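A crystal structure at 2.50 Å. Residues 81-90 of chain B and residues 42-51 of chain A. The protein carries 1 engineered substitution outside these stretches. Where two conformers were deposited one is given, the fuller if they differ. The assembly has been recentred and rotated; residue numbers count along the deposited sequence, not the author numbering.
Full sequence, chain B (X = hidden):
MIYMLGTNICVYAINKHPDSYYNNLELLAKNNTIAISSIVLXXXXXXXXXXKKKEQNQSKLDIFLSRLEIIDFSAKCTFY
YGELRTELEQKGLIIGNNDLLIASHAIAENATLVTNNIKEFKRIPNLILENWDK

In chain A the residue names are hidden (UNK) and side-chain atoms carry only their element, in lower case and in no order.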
# COMPACT_ATOMS: atom_id res chain seq x y z
N TYR B 81 -18.59 -11.41 10.31
CA TYR B 81 -19.33 -12.60 9.87
C TYR B 81 -20.27 -13.08 11.00
O TYR B 81 -21.42 -13.41 10.74
CB TYR B 81 -18.35 -13.72 9.42
CG TYR B 81 -19.01 -15.07 9.23
CD1 TYR B 81 -19.12 -15.97 10.29
CD2 TYR B 81 -19.49 -15.46 7.99
CE1 TYR B 81 -19.72 -17.21 10.12
CE2 TYR B 81 -20.08 -16.71 7.81
CZ TYR B 81 -20.19 -17.58 8.87
OH TYR B 81 -20.77 -18.81 8.70
N GLY B 82 -19.76 -13.07 12.23
CA GLY B 82 -20.51 -13.49 13.40
C GLY B 82 -21.76 -12.66 13.63
O GLY B 82 -22.84 -13.20 13.85
N GLU B 83 -21.60 -11.36 13.52
CA GLU B 83 -22.66 -10.37 13.70
C GLU B 83 -23.69 -10.41 12.56
O GLU B 83 -24.88 -10.37 12.84
CB GLU B 83 -22.04 -8.97 13.84
CG GLU B 83 -21.30 -8.76 15.15
CD GLU B 83 -22.19 -8.64 16.38
OE1 GLU B 83 -22.73 -7.53 16.60
OE2 GLU B 83 -22.32 -9.63 17.13
N LEU B 84 -23.22 -10.51 11.31
CA LEU B 84 -24.04 -10.59 10.12
C LEU B 84 -24.92 -11.88 10.08
O LEU B 84 -26.13 -11.80 9.83
CB LEU B 84 -23.17 -10.44 8.86
CG LEU B 84 -23.91 -10.50 7.50
CD1 LEU B 84 -24.99 -9.40 7.40
CD2 LEU B 84 -22.92 -10.44 6.35
N ARG B 85 -24.31 -13.05 10.34
CA ARG B 85 -25.01 -14.33 10.34
C ARG B 85 -26.14 -14.34 11.38
O ARG B 85 -27.27 -14.76 11.05
CB ARG B 85 -24.01 -15.48 10.55
CG ARG B 85 -24.66 -16.85 10.36
CD ARG B 85 -23.67 -17.96 10.31
NE ARG B 85 -24.33 -19.25 10.50
CZ ARG B 85 -23.69 -20.40 10.64
NH1 ARG B 85 -22.37 -20.43 10.62
NH2 ARG B 85 -24.36 -21.52 10.86
N THR B 86 -25.86 -13.85 12.59
CA THR B 86 -26.84 -13.75 13.68
C THR B 86 -28.01 -12.87 13.29
O THR B 86 -29.17 -13.26 13.50
CB THR B 86 -26.14 -13.29 14.98
OG1 THR B 86 -25.18 -14.29 15.31
CG2 THR B 86 -27.13 -13.14 16.16
N GLU B 87 -27.70 -11.66 12.76
CA GLU B 87 -28.69 -10.66 12.37
C GLU B 87 -29.58 -11.18 11.25
O GLU B 87 -30.78 -11.02 11.34
CB GLU B 87 -28.02 -9.34 11.99
CG GLU B 87 -29.01 -8.19 11.87
CD GLU B 87 -28.47 -6.82 11.52
OE1 GLU B 87 -27.24 -6.68 11.31
OE2 GLU B 87 -29.29 -5.88 11.42
N LEU B 88 -29.01 -11.81 10.22
CA LEU B 88 -29.78 -12.37 9.10
C LEU B 88 -30.75 -13.46 9.56
O LEU B 88 -31.88 -13.50 9.09
CB LEU B 88 -28.84 -12.86 7.97
CG LEU B 88 -28.09 -11.76 7.22
CD1 LEU B 88 -27.23 -12.33 6.17
CD2 LEU B 88 -29.04 -10.69 6.62
N GLU B 89 -30.32 -14.30 10.51
CA GLU B 89 -31.11 -15.39 11.08
C GLU B 89 -32.26 -14.80 11.90
O GLU B 89 -33.41 -15.25 11.76
CB GLU B 89 -30.23 -16.40 11.88
CG GLU B 89 -29.33 -17.28 11.00
CD GLU B 89 -28.40 -18.32 11.61
OE1 GLU B 89 -28.41 -18.46 12.86
OE2 GLU B 89 -27.66 -18.99 10.84
N GLN B 90 -31.98 -13.75 12.69
CA GLN B 90 -32.96 -13.02 13.50
C GLN B 90 -34.06 -12.42 12.65
O GLN B 90 -35.21 -12.39 13.10
CB GLN B 90 -32.27 -11.89 14.27
CG GLN B 90 -32.23 -12.10 15.77
CD GLN B 90 -30.86 -11.94 16.36
OE1 GLN B 90 -30.20 -10.90 16.20
NE2 GLN B 90 -30.43 -12.95 17.07
N UNK A 42 -14.49 -17.80 12.16
CA UNK A 42 -15.75 -17.25 11.67
C UNK A 42 -16.90 -17.97 12.38
O UNK A 42 -17.81 -17.32 12.89
c UNK A 42 -15.85 -17.44 10.17
N UNK A 43 -16.82 -19.32 12.46
CA UNK A 43 -17.83 -20.14 13.13
C UNK A 43 -17.89 -19.86 14.64
O UNK A 43 -18.98 -19.73 15.19
c UNK A 43 -19.15 -22.14 10.85
c UNK A 43 -17.75 -22.07 11.42
o UNK A 43 -19.31 -21.87 9.65
o UNK A 43 -20.10 -22.44 11.61
c UNK A 43 -17.58 -21.63 12.87
N UNK A 44 -16.74 -19.72 15.29
CA UNK A 44 -16.66 -19.44 16.73
C UNK A 44 -17.19 -18.03 17.06
O UNK A 44 -17.92 -17.86 18.03
c UNK A 44 -15.21 -19.65 17.25
c UNK A 44 -15.46 -22.13 17.98
c UNK A 44 -14.64 -21.08 17.15
c UNK A 44 -13.18 -21.06 17.54
N UNK A 45 -16.88 -17.04 16.21
CA UNK A 45 -17.41 -15.68 16.36
C UNK A 45 -18.95 -15.65 16.17
O UNK A 45 -19.65 -14.93 16.89
c UNK A 45 -15.33 -14.21 15.92
c UNK A 45 -16.70 -14.70 15.41
c UNK A 45 -15.37 -13.41 17.22
n UNK A 45 -16.50 -12.81 17.57
o UNK A 45 -14.42 -13.37 17.96
N UNK A 46 -19.48 -16.48 15.28
CA UNK A 46 -20.93 -16.65 15.12
C UNK A 46 -21.55 -17.26 16.41
O UNK A 46 -22.62 -16.84 16.82
c UNK A 46 -22.76 -19.54 13.96
o UNK A 46 -26.41 -19.95 13.75
c UNK A 46 -25.05 -17.98 13.76
c UNK A 46 -25.16 -19.36 13.80
c UNK A 46 -24.02 -20.15 13.92
c UNK A 46 -21.26 -17.50 13.88
c UNK A 46 -23.79 -17.38 13.79
c UNK A 46 -22.63 -18.15 13.89
N UNK A 47 -20.85 -18.22 17.02
CA UNK A 47 -21.26 -18.83 18.28
C UNK A 47 -21.42 -17.81 19.38
O UNK A 47 -22.40 -17.83 20.11
N UNK A 48 -20.49 -16.86 19.46
CA UNK A 48 -20.47 -15.76 20.43
C UNK A 48 -21.64 -14.80 20.20
O UNK A 48 -22.39 -14.52 21.12
c UNK A 48 -17.95 -15.96 20.93
c UNK A 48 -19.08 -15.02 20.44
c UNK A 48 -19.12 -13.74 21.28
N UNK A 49 -21.78 -14.30 18.97
CA UNK A 49 -22.82 -13.33 18.59
C UNK A 49 -24.25 -13.84 18.80
O UNK A 49 -25.15 -13.06 19.13
o UNK A 49 -21.43 -12.16 16.99
c UNK A 49 -22.64 -12.89 17.14
N UNK A 50 -24.45 -15.14 18.58
CA UNK A 50 -25.72 -15.84 18.68
C UNK A 50 -26.15 -16.05 20.15
O UNK A 50 -27.34 -15.99 20.45
c UNK A 50 -25.59 -17.18 17.95
c UNK A 50 -26.92 -18.89 16.76
n UNK A 50 -29.29 -18.40 16.71
c UNK A 50 -26.84 -17.99 17.93
c UNK A 50 -28.29 -19.48 16.76
N UNK A 51 -25.18 -16.32 21.04
CA UNK A 51 -25.38 -16.63 22.45
C UNK A 51 -26.01 -15.52 23.28
O UNK A 51 -26.10 -14.36 22.83
o UNK A 51 -23.19 -15.98 23.29
c UNK A 51 -24.06 -17.07 23.07
O HOH W 1 -22.68 -24.00 10.39

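Position 42 of chain A carries a single side-chain carbon. That atom, necessarily CB, lies 3.6 Å from CD1 of Tyr B81 and 4.1 Å from the centroid of its ring, 30° off the normal, an off-centre CH-pi contact. One carbon and nothing more is Ala A42. Its backbone O sits at the edge of the same ring, 3.2 Å from Tyr B81 CD1.

Position 43 has three carbons, the third bearing two oxygens, one of which is 3.2 Å from Arg B85 NH1. A carboxylate on this chain length is Glu A43, and the pair is a salt bridge: NH1 of Arg B85 donates to OE1 of Glu A43 at 148°. A water also links that OE1 to Arg B85 NH2.

Position 44 shows four carbons forked at the second, out of reach of residues 81-90 of chain B: Leu A44. Position 45 has three carbons, the third bonded to one oxygen and one nitrogen; its CA-to-CB bond points toward the chain B stretch, and its backbone C lies 3.8 Å from Gly B82 CA. The amide makes it Gln A45.

Position 46 has one carbon leading to a six-carbon ring with an oxygen opposite the attachment point; that oxygen lies near the Glu B89 carboxylate and one ring face meets the Arg B85 guanidinium. This is Tyr A46. Tyr A46 OH donates to Glu B89 OE1 at 2.6 Å. The guanidinium lies flat on the ring, centres 3.6 Å apart and planes at 8°, so cation-pi attraction accompanies close packing.

Position 47 has no side-chain atoms and is Gly A47. Position 48 has one carbon carrying two more; its CA-to-CB bond runs sideways to the chain B stretch and it makes no contact there: Val A48.

Position 49 has one carbon, pointing toward chain B, then one oxygen near the Glu B83 carboxylate: Ser A49. Ser A49 OG donates to Glu B83 OE2 at 2.7 Å. Position 50 is four carbons in a row ending in a nitrogen near Glu B89: Lys A50. Lys A50 NZ forms a long salt bridge, 3.9 Å, with Glu B89 OE1. Position 51 again has one carbon and one oxygen, but points away: Ser A51, whose OG donates to Val A48 O at 2.7 Å and makes no contact with the chain B stretch.

The helices cross at -53° with axes 7.5 Å apart at closest approach. Gly B82 permits this proximity: its CA is 3.6 Å from Tyr A46 CA, and an ideal CB there would fall 2.7 Å from Gln A45 O, a clash. From this same close approach the side chain of Tyr A46 enters as a knob among Gly B82, Arg B85, Thr B86 and Glu B89. Arg B85 is steadied by a weak salt-bridged hydrogen bond from its NE to Glu B89 OE2, 3.4 Å. Arg B85 thus stacks on Tyr A46 while its edge pairs with Glu A43, and Glu B89 accepts from the tyrosine hydroxyl.

Chain A 42-51: AELQYGVSKS
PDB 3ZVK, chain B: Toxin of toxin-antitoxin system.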